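Local coordinates for 2-CYS peroxiredoxin (Plasmodium yoelii, PDB 2H01), which probably reduces hydrogen peroxide and organic hydroperoxides to water and alcohols as a thiol-dependent, thioredoxin-linked peroxidase of the peroxiredoxin family, at residues 31-36 with 156-161; 81-86 with 93-98; 124-129 with 133-138. All blocks are in the same frame, centred on the assembly; numbering follows the deposited sequence.

Contacts 1 and 3 are neighbours, their centres 9 Å apart, and share one sheet: strand 33-38 of contact 1 pairs with strand 119-127 of contact 3, with backbone bonds joining V34 to I127 and L36 to V125. Contact 1 lays helix 147-163 against this sheet through one tyrosine and a few side-chain ends, whereas contact 3 is a beta hairpin held by its backbone and buries about three times the area. Contact 2 lies on the other side of the chain's centre, about 26 Å from contact 1 between centres, and ties a helix end to a loop with a lysine. All three are partly buried, none wholly core or surface.

Contact 1: residues 31-36 with 156-161; sequences KKYVLL and ALQHHE
Y33 reaches from strand 33-38 of the thioredoxin-fold sheet to helix 147-163, where its ring meets L157, Q158 and E161. The strand and helix segments run nearly antiparallel (150°) with axes 12.3 Å apart, so long side chains must bridge the interval; the two backbones stay apart, the nearest CA atoms being those of Y33 and Q158 at 9.7 Å. The tyrosine holds CG beside its own backbone N, and its CB points at the helix.

Q158 approaches over one face of the ring. Its extended chain lays the amide nitrogen NE2 above the rim rather than the centre, 3.2 Å from CE1 of Y33, with amide and ring planes 56° apart. This is contact with a tilted amide and not a flat stack; NE2 makes its hydrogen bond to the carbonyl of R64, which fixes where the amide ends. L157 comes in obliquely, its methyl CD2 resting 4.1 Å from CD2 of Y33. That leucine also touches L126 of strand 119-127, so the helix side facing the sheet meets two adjacent strands.

E161, one helical turn beyond L157, meets the ring from the far end. It extends its chain towards the phenol, and the carboxylate arrives at the ring edge with its plane turned 53° from that of the ring. E161 is exposed, whereas Y33 is buried. K129 adds a weak hydrogen bond to the tyrosine hydroxyl, and its positive charge would probably favour the ionised form of the nearby E161 carboxylate. OH of Y33 is modelled as donating to OE1 of E161 at 2.4 Å, too short for the length to be trusted.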
loop_
_atom_site.group_PDB
_atom_site.type_symbol
_atom_site.label_atom_id
_atom_site.label_comp_id
_atom_site.label_asym_id
_atom_site.label_seq_id
_atom_site.Cartn_x
_atom_site.Cartn_y
_atom_site.Cartn_z
ATOM N N LYS A 31 -12.817 -9.524 -0.936
ATOM C CA LYS A 31 -13.135 -8.682 -2.077
ATOM C C LYS A 31 -11.911 -8.468 -2.954
ATOM O O LYS A 31 -11.898 -8.849 -4.121
ATOM C CB LYS A 31 -13.670 -7.315 -1.622
ATOM C CG LYS A 31 -14.947 -7.377 -0.788
ATOM C CD LYS A 31 -16.089 -7.995 -1.574
ATOM C CE LYS A 31 -17.242 -8.384 -0.663
ATOM N NZ LYS A 31 -17.700 -7.237 0.173
ATOM N N LYS A 32 -10.857 -7.959 -2.327
ATOM C CA LYS A 32 -9.692 -7.412 -2.992
ATOM C C LYS A 32 -8.430 -7.876 -2.277
ATOM O O LYS A 32 -8.465 -8.141 -1.090
ATOM C CB LYS A 32 -9.760 -5.897 -2.916
ATOM C CG LYS A 32 -9.930 -5.224 -4.227
ATOM C CD LYS A 32 -11.312 -5.432 -4.791
ATOM C CE LYS A 32 -11.499 -4.567 -6.005
ATOM N NZ LYS A 32 -10.651 -5.070 -7.100
ATOM N N TYR A 33 -7.304 -7.933 -2.982
ATOM C CA TYR A 33 -6.028 -8.052 -2.292
ATOM C C TYR A 33 -5.709 -6.580 -2.039
ATOM O O TYR A 33 -6.212 -5.714 -2.758
ATOM C CB TYR A 33 -4.953 -8.651 -3.206
ATOM C CG TYR A 33 -5.191 -10.077 -3.615
ATOM C CD1 TYR A 33 -6.216 -10.403 -4.508
ATOM C CD2 TYR A 33 -4.382 -11.102 -3.125
ATOM C CE1 TYR A 33 -6.429 -11.721 -4.910
ATOM C CE2 TYR A 33 -4.577 -12.424 -3.514
ATOM C CZ TYR A 33 -5.605 -12.728 -4.407
ATOM O OH TYR A 33 -5.819 -14.026 -4.786
ATOM N N VAL A 34 -4.886 -6.283 -1.041
ATOM C CA VAL A 34 -4.569 -4.887 -0.760
ATOM C C VAL A 34 -3.076 -4.611 -0.767
ATOM O O VAL A 34 -2.309 -5.367 -0.187
ATOM C CB VAL A 34 -5.110 -4.447 0.624
ATOM C CG1 VAL A 34 -4.758 -2.973 0.879
ATOM C CG2 VAL A 34 -6.623 -4.658 0.691
ATOM N N LEU A 35 -2.674 -3.538 -1.449
ATOM C CA LEU A 35 -1.273 -3.133 -1.455
ATOM C C LEU A 35 -1.256 -1.828 -0.663
ATOM O O LEU A 35 -1.608 -0.764 -1.184
ATOM C CB LEU A 35 -0.738 -2.891 -2.874
ATOM C CG LEU A 35 0.794 -2.808 -3.111
ATOM C CD1 LEU A 35 1.382 -1.525 -2.569
ATOM C CD2 LEU A 35 1.469 -3.990 -2.467
ATOM N N LEU A 36 -0.884 -1.925 0.608
ATOM C CA LEU A 36 -0.801 -0.762 1.481
ATOM C C LEU A 36 0.644 -0.286 1.472
ATOM O O LEU A 36 1.559 -1.076 1.731
ATOM C CB LEU A 36 -1.193 -1.136 2.917
ATOM C CG LEU A 36 -0.974 -0.017 3.956
ATOM C CD1 LEU A 36 -1.971 1.111 3.712
ATOM C CD2 LEU A 36 -1.126 -0.558 5.376
ATOM N N ALA A 156 3.050 -14.197 -8.198
ATOM C CA ALA A 156 3.534 -15.392 -7.521
ATOM C C ALA A 156 2.553 -15.761 -6.394
ATOM O O ALA A 156 2.198 -16.937 -6.222
ATOM C CB ALA A 156 4.938 -15.148 -6.952
ATOM N N LEU A 157 2.117 -14.764 -5.629
ATOM C CA LEU A 157 1.182 -15.041 -4.543
ATOM C C LEU A 157 -0.067 -15.731 -5.107
ATOM O O LEU A 157 -0.441 -16.817 -4.654
ATOM C CB LEU A 157 0.780 -13.749 -3.817
ATOM C CG LEU A 157 -0.369 -13.842 -2.794
ATOM C CD1 LEU A 157 -0.023 -14.852 -1.683
ATOM C CD2 LEU A 157 -0.617 -12.451 -2.172
ATOM N N GLN A 158 -0.692 -15.111 -6.105
ATOM C CA GLN A 158 -1.891 -15.687 -6.688
ATOM C C GLN A 158 -1.633 -17.052 -7.320
ATOM O O GLN A 158 -2.522 -17.894 -7.332
ATOM C CB GLN A 158 -2.518 -14.703 -7.684
ATOM C CG GLN A 158 -2.791 -13.352 -7.003
ATOM C CD GLN A 158 -3.531 -12.350 -7.864
ATOM O OE1 GLN A 158 -3.460 -12.384 -9.090
ATOM N NE2 GLN A 158 -4.234 -11.426 -7.211
ATOM N N HIS A 159 -0.417 -17.289 -7.811
ATOM C CA HIS A 159 -0.104 -18.586 -8.390
ATOM C C HIS A 159 0.059 -19.609 -7.251
ATOM O O HIS A 159 -0.333 -20.770 -7.385
ATOM C CB HIS A 159 1.178 -18.530 -9.229
ATOM C CG HIS A 159 1.396 -19.747 -10.076
ATOM N ND1 HIS A 159 0.713 -19.966 -11.257
ATOM C CD2 HIS A 159 2.198 -20.826 -9.901
ATOM C CE1 HIS A 159 1.086 -21.125 -11.771
ATOM N NE2 HIS A 159 1.985 -21.668 -10.968
ATOM N N HIS A 160 0.619 -19.173 -6.126
ATOM C CA HIS A 160 0.801 -20.059 -4.975
ATOM C C HIS A 160 -0.527 -20.446 -4.304
ATOM O O HIS A 160 -0.671 -21.563 -3.807
ATOM C CB HIS A 160 1.703 -19.403 -3.930
ATOM C CG HIS A 160 3.105 -19.164 -4.399
ATOM N ND1 HIS A 160 4.053 -18.544 -3.617
ATOM C CD2 HIS A 160 3.713 -19.444 -5.578
ATOM C CE1 HIS A 160 5.185 -18.449 -4.291
ATOM N NE2 HIS A 160 5.006 -18.990 -5.484
ATOM N N GLU A 161 -1.485 -19.523 -4.282
ATOM C CA GLU A 161 -2.793 -19.791 -3.684
ATOM C C GLU A 161 -3.532 -20.831 -4.529
ATOM O O GLU A 161 -4.291 -21.654 -4.020
ATOM C CB GLU A 161 -3.637 -18.514 -3.639
ATOM C CG GLU A 161 -3.041 -17.360 -2.826
ATOM C CD GLU A 161 -3.928 -16.126 -2.876
ATOM O OE1 GLU A 161 -4.266 -15.688 -3.996
ATOM O OE2 GLU A 161 -4.290 -15.593 -1.808
#

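Contact 2: residues 81-86 with 93-98; sequences AWKKTP and GNIKHT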
loop_
_atom_site.group_PDB
_atom_site.type_symbol
_atom_site.label_atom_id
_atom_site.label_comp_id
_atom_site.label_asym_id
_atom_site.label_seq_id
_atom_site.Cartn_x
_atom_site.Cartn_y
_atom_site.Cartn_z
ATOM N N ALA A 81 -5.445 18.776 -0.941
ATOM C CA ALA A 81 -4.714 19.939 -1.416
ATOM C C ALA A 81 -3.498 19.527 -2.240
ATOM O O ALA A 81 -3.096 20.244 -3.158
ATOM C CB ALA A 81 -4.272 20.801 -0.230
ATOM N N TRP A 82 -2.914 18.376 -1.916
ATOM C CA TRP A 82 -1.741 17.897 -2.643
ATOM C C TRP A 82 -2.141 17.324 -4.000
ATOM O O TRP A 82 -1.367 17.372 -4.952
ATOM C CB TRP A 82 -1.005 16.837 -1.828
ATOM C CG TRP A 82 0.403 16.597 -2.263
ATOM C CD1 TRP A 82 1.239 17.492 -2.854
ATOM C CD2 TRP A 82 1.185 15.423 -2.014
ATOM N NE1 TRP A 82 2.500 16.958 -2.983
ATOM C CE2 TRP A 82 2.495 15.688 -2.474
ATOM C CE3 TRP A 82 0.906 14.175 -1.440
ATOM C CZ2 TRP A 82 3.529 14.751 -2.377
ATOM C CZ3 TRP A 82 1.930 13.243 -1.342
ATOM C CH2 TRP A 82 3.229 13.537 -1.808
ATOM N N LYS A 83 -3.351 16.776 -4.079
ATOM C CA LYS A 83 -3.850 16.228 -5.332
ATOM C C LYS A 83 -4.232 17.385 -6.260
ATOM O O LYS A 83 -4.150 17.262 -7.480
ATOM C CB LYS A 83 -5.075 15.332 -5.092
ATOM C CG LYS A 83 -4.776 14.021 -4.371
ATOM C CD LYS A 83 -5.999 13.119 -4.312
ATOM C CE LYS A 83 -6.467 12.736 -5.707
ATOM N NZ LYS A 83 -7.572 11.746 -5.695
ATOM N N LYS A 84 -4.657 18.504 -5.675
ATOM C CA LYS A 84 -5.040 19.672 -6.466
ATOM C C LYS A 84 -3.830 20.500 -6.879
ATOM O O LYS A 84 -3.981 21.589 -7.436
ATOM C CB LYS A 84 -6.021 20.550 -5.691
ATOM C CG LYS A 84 -7.420 19.989 -5.659
ATOM C CD LYS A 84 -8.320 20.829 -4.794
ATOM C CE LYS A 84 -9.730 20.286 -4.831
ATOM N NZ LYS A 84 -10.538 20.858 -3.710
ATOM N N THR A 85 -2.638 19.971 -6.604
ATOM C CA THR A 85 -1.384 20.642 -6.947
ATOM C C THR A 85 -0.693 19.879 -8.081
ATOM O O THR A 85 -0.287 18.726 -7.913
ATOM C CB THR A 85 -0.432 20.712 -5.728
ATOM O OG1 THR A 85 -1.094 21.378 -4.643
ATOM C CG2 THR A 85 0.835 21.480 -6.083
ATOM N N PRO A 86 -0.543 20.527 -9.248
ATOM C CA PRO A 86 0.079 19.975 -10.455
ATOM C C PRO A 86 1.492 19.478 -10.238
ATOM O O PRO A 86 2.244 20.033 -9.431
ATOM C CB PRO A 86 0.053 21.150 -11.435
ATOM C CG PRO A 86 -1.082 22.007 -10.940
ATOM C CD PRO A 86 -0.906 21.943 -9.451
ATOM N N GLY A 93 -0.826 15.659 -8.361
ATOM C CA GLY A 93 -1.913 15.766 -9.306
ATOM C C GLY A 93 -3.042 14.832 -8.969
ATOM O O GLY A 93 -3.200 14.407 -7.835
ATOM N N ASN A 94 -3.817 14.493 -9.981
ATOM C CA ASN A 94 -5.059 13.775 -9.785
ATOM C C ASN A 94 -4.935 12.251 -9.814
ATOM O O ASN A 94 -5.494 11.606 -10.682
ATOM C CB ASN A 94 -6.077 14.229 -10.805
ATOM C CG ASN A 94 -7.464 14.012 -10.348
ATOM O OD1 ASN A 94 -8.392 14.063 -11.134
ATOM N ND2 ASN A 94 -7.628 13.756 -9.069
ATOM N N ILE A 95 -4.207 11.685 -8.863
ATOM C CA ILE A 95 -4.076 10.244 -8.786
ATOM C C ILE A 95 -5.410 9.565 -8.544
ATOM O O ILE A 95 -6.328 10.127 -7.962
ATOM C CB ILE A 95 -3.062 9.823 -7.726
ATOM C CG1 ILE A 95 -3.576 10.163 -6.323
ATOM C CG2 ILE A 95 -1.737 10.429 -8.005
ATOM C CD1 ILE A 95 -3.092 9.249 -5.267
ATOM N N LYS A 96 -5.516 8.344 -9.017
ATOM C CA LYS A 96 -6.811 7.753 -9.201
ATOM C C LYS A 96 -7.106 6.664 -8.172
ATOM O O LYS A 96 -8.178 6.081 -8.153
ATOM C CB LYS A 96 -6.980 7.296 -10.638
ATOM C CG LYS A 96 -7.306 8.434 -11.573
ATOM C CD LYS A 96 -8.506 9.219 -11.069
ATOM C CE LYS A 96 -8.616 10.612 -11.689
ATOM N NZ LYS A 96 -8.894 10.642 -13.137
ATOM N N HIS A 97 -6.154 6.439 -7.279
ATOM C CA HIS A 97 -6.336 5.449 -6.217
ATOM C C HIS A 97 -6.418 6.195 -4.877
ATOM O O HIS A 97 -5.994 7.341 -4.777
ATOM C CB HIS A 97 -5.197 4.418 -6.218
ATOM C CG HIS A 97 -3.845 4.981 -5.910
ATOM N ND1 HIS A 97 -3.364 5.101 -4.625
ATOM C CD2 HIS A 97 -2.846 5.395 -6.726
ATOM C CE1 HIS A 97 -2.124 5.555 -4.660
ATOM N NE2 HIS A 97 -1.786 5.741 -5.924
ATOM N N THR A 98 -6.958 5.556 -3.850
ATOM C CA THR A 98 -7.125 6.230 -2.572
ATOM C C THR A 98 -5.906 6.425 -1.674
ATOM O O THR A 98 -4.998 5.603 -1.628
ATOM C CB THR A 98 -8.282 5.574 -1.738
ATOM O OG1 THR A 98 -7.883 5.435 -0.365
ATOM C CG2 THR A 98 -8.679 4.236 -2.308
HETATM O O HOH W 1 -6.672 9.936 -3.929
#
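K83 and G93 bring the last turn of helix 76-83 against the loop that leads to strand 98-101, their CA atoms 4.4 Å apart. This closes a short loop of the AhpC/TSA domain on the side where the side chain of W82 is about 8 Å from that of C47, the predicted peroxidatic cysteine.

Backbone contacts come first. G93 N donates to the carbonyl O of T85 over 3.1 Å, a bent bond (142° at the hydrogen) that reaches the carbonyl from 33° out of its plane. Beside it the K83 and G93 carbonyls lie side by side, pointing in nearly opposite directions, with O of K83 3.0 Å from O of G93; neither oxygen can donate. CA of K83 makes a C-H...O contact with the same G93 oxygen at 3.2 Å. G93 has positive phi, a conformation glycine adopts readily, and the next residue, N94, centres an inverse gamma turn.

Polar side-chain bonds centre on the ammonium of K83. A bend at its third side-chain torsion carries NZ to the carbonyl O of I95, 3.1 Å away and 19° out of the carbonyl plane. NZ also donates to a water, 2.7 Å off, that lies within bonding distance of H97 O, and to F15 O. Within the first segment, OG1 of T85 turns back to donate to A81 O, tying the residues after the helix to its last turn.

Apolar contact is slight: CE of K83 lies 3.9 Å from CG1 of I95, whose side chain also packs on I51 and D55 of helix 49-56.

With the lysine buried, carbonyl oxygens and water take the place of a bulk-solvent shell; such gathered dipoles would probably stabilise its positive charge.

Contact 3: residues 124-129 with 133-138; sequences FVLIDK and VQHLLV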
loop_
_atom_site.group_PDB
_atom_site.type_symbol
_atom_site.label_atom_id
_atom_site.label_comp_id
_atom_site.label_asym_id
_atom_site.label_seq_id
_atom_site.Cartn_x
_atom_site.Cartn_y
_atom_site.Cartn_z
ATOM N N PHE A 124 6.159 -1.240 1.521
ATOM C CA PHE A 124 5.115 -1.831 0.682
ATOM C C PHE A 124 4.634 -3.071 1.425
ATOM O O PHE A 124 5.425 -3.957 1.744
ATOM C CB PHE A 124 5.637 -2.240 -0.708
ATOM C CG PHE A 124 6.083 -1.082 -1.568
ATOM C CD1 PHE A 124 5.222 -0.024 -1.846
ATOM C CD2 PHE A 124 7.379 -1.040 -2.080
ATOM C CE1 PHE A 124 5.652 1.071 -2.624
ATOM C CE2 PHE A 124 7.817 0.044 -2.853
ATOM C CZ PHE A 124 6.954 1.099 -3.123
ATOM N N VAL A 125 3.341 -3.124 1.714
ATOM C CA VAL A 125 2.769 -4.249 2.441
ATOM C C VAL A 125 1.643 -4.887 1.641
ATOM O O VAL A 125 0.615 -4.260 1.382
ATOM C CB VAL A 125 2.219 -3.788 3.801
ATOM C CG1 VAL A 125 1.790 -4.995 4.637
ATOM C CG2 VAL A 125 3.288 -2.977 4.530
ATOM N N LEU A 126 1.840 -6.138 1.245
ATOM C CA LEU A 126 0.834 -6.843 0.461
ATOM C C LEU A 126 0.007 -7.738 1.376
ATOM O O LEU A 126 0.553 -8.550 2.126
ATOM C CB LEU A 126 1.511 -7.664 -0.646
ATOM C CG LEU A 126 0.648 -8.649 -1.439
ATOM C CD1 LEU A 126 -0.487 -7.920 -2.150
ATOM C CD2 LEU A 126 1.528 -9.404 -2.423
ATOM N N ILE A 127 -1.204 -7.632 1.321
ATOM C CA ILE A 127 -2.192 -8.316 2.145
ATOM C C ILE A 127 -3.167 -9.117 1.288
ATOM O O ILE A 127 -3.645 -8.605 0.250
ATOM C CB ILE A 127 -2.961 -7.305 3.016
ATOM C CG1 ILE A 127 -1.988 -6.355 3.718
ATOM C CG2 ILE A 127 -3.830 -8.031 4.032
ATOM C CD1 ILE A 127 -2.655 -5.154 4.348
ATOM N N ASP A 128 -3.468 -10.396 1.546
ATOM C CA ASP A 128 -4.402 -11.174 0.718
ATOM C C ASP A 128 -5.860 -10.859 1.042
ATOM O O ASP A 128 -6.141 -10.022 1.898
ATOM C CB ASP A 128 -4.149 -12.687 0.832
ATOM C CG ASP A 128 -4.385 -13.228 2.232
ATOM O OD1 ASP A 128 -5.187 -12.649 2.999
ATOM O OD2 ASP A 128 -3.769 -14.261 2.559
ATOM N N LYS A 129 -6.768 -11.598 0.427
ATOM C CA LYS A 129 -8.189 -11.347 0.537
ATOM C C LYS A 129 -8.768 -11.805 1.878
ATOM O O LYS A 129 -9.915 -11.547 2.200
ATOM C CB LYS A 129 -8.908 -12.010 -0.619
ATOM C CG LYS A 129 -8.258 -11.758 -1.941
ATOM C CD LYS A 129 -9.283 -11.708 -3.049
ATOM C CE LYS A 129 -9.859 -13.076 -3.350
ATOM N NZ LYS A 129 -8.822 -14.032 -3.758
ATOM N N VAL A 133 -0.896 -10.808 5.886
ATOM C CA VAL A 133 0.241 -10.155 5.239
ATOM C C VAL A 133 1.104 -11.166 4.490
ATOM O O VAL A 133 1.524 -12.166 5.065
ATOM C CB VAL A 133 1.160 -9.415 6.263
ATOM C CG1 VAL A 133 2.428 -8.892 5.551
ATOM C CG2 VAL A 133 0.418 -8.254 6.909
ATOM N N GLN A 134 1.384 -10.898 3.214
ATOM C CA GLN A 134 2.218 -11.804 2.421
ATOM C C GLN A 134 3.668 -11.320 2.293
ATOM O O GLN A 134 4.589 -12.118 2.133
ATOM C CB GLN A 134 1.586 -12.014 1.048
ATOM C CG GLN A 134 0.138 -12.522 1.132
ATOM C CD GLN A 134 0.001 -13.817 1.924
ATOM O OE1 GLN A 134 -0.895 -13.952 2.765
ATOM N NE2 GLN A 134 0.881 -14.777 1.657
ATOM N N HIS A 135 3.876 -10.010 2.345
ATOM C CA HIS A 135 5.232 -9.492 2.290
ATOM C C HIS A 135 5.307 -8.085 2.851
ATOM O O HIS A 135 4.301 -7.386 2.971
ATOM C CB HIS A 135 5.810 -9.514 0.867
ATOM C CG HIS A 135 5.348 -8.383 -0.005
ATOM N ND1 HIS A 135 5.510 -7.057 0.339
ATOM C CD2 HIS A 135 4.736 -8.384 -1.215
ATOM C CE1 HIS A 135 5.015 -6.292 -0.617
ATOM N NE2 HIS A 135 4.541 -7.073 -1.572
ATOM N N LEU A 136 6.500 -7.740 3.290
ATOM C CA LEU A 136 6.858 -6.403 3.670
ATOM C C LEU A 136 8.110 -6.018 2.908
ATOM O O LEU A 136 9.126 -6.681 2.976
ATOM C CB LEU A 136 7.095 -6.355 5.179
ATOM C CG LEU A 136 7.392 -5.050 5.882
ATOM C CD1 LEU A 136 6.537 -4.972 7.092
ATOM C CD2 LEU A 136 8.831 -5.040 6.275
ATOM N N LEU A 137 8.022 -4.930 2.176
ATOM C CA LEU A 137 9.189 -4.450 1.444
ATOM C C LEU A 137 9.615 -3.098 2.021
ATOM O O LEU A 137 8.806 -2.189 2.142
ATOM C CB LEU A 137 8.855 -4.313 -0.044
ATOM C CG LEU A 137 9.358 -5.394 -1.009
ATOM C CD1 LEU A 137 9.100 -6.780 -0.485
ATOM C CD2 LEU A 137 8.667 -5.199 -2.359
ATOM N N VAL A 138 10.889 -2.975 2.373
ATOM C CA VAL A 138 11.399 -1.741 2.950
ATOM C C VAL A 138 12.731 -1.291 2.376
ATOM O O VAL A 138 13.325 -1.960 1.527
ATOM C CB VAL A 138 11.602 -1.887 4.466
ATOM C CG1 VAL A 138 10.261 -1.810 5.191
ATOM C CG2 VAL A 138 12.308 -3.208 4.749
#
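L126 and H135 face each other across the antiparallel beta hairpin of strands 119-127 and 133-138, at the edge of the thioredoxin-fold sheet. F124 with L137 and L126 with H135 are hydrogen-bonded pairs, whereas V125 with L136 is a non-hydrogen-bonded pair. The register then slips by one residue between L126 and I127, a beta bulge, so that I127 pairs with V133 and Q134 N bonds to L126 O, 2.7 Å away and almost straight at 174°.

The side chain of L126 can be followed outward. Its CB lies over one face of the H135 imidazole, 3.5 Å from the ring centroid and nearest to NE2 at 3.2 Å, a CH-pi contact displaced toward the rim. CG, set opposite the backbone N (chi1 170°), grazes CD2 of the ring. At the tip, CD2 of L126 comes down 3.6 Å from CD2 of H135. The two side chains cross at about a right angle. Beyond the hairpin the leucine also meets L35 of strand 33-38.

H135 can lean over the leucine because its CG sits between backbone N and carbonyl carbon (chi1 80°), which swings the ring across toward the neighbouring strand; L153 of helix 147-163 touches it as well. The same turn brings the ring edge to F124 O. On the other face of the sheet, V125, I127 and V133 form a small apolar group, and V133 further touches A6.

D128, just past the strand, braces the turn: its OD1 accepts from the backbone N of Q130 and of V132. At the opposite end, CB of F124 packs against CB of L137 at 3.9 Å.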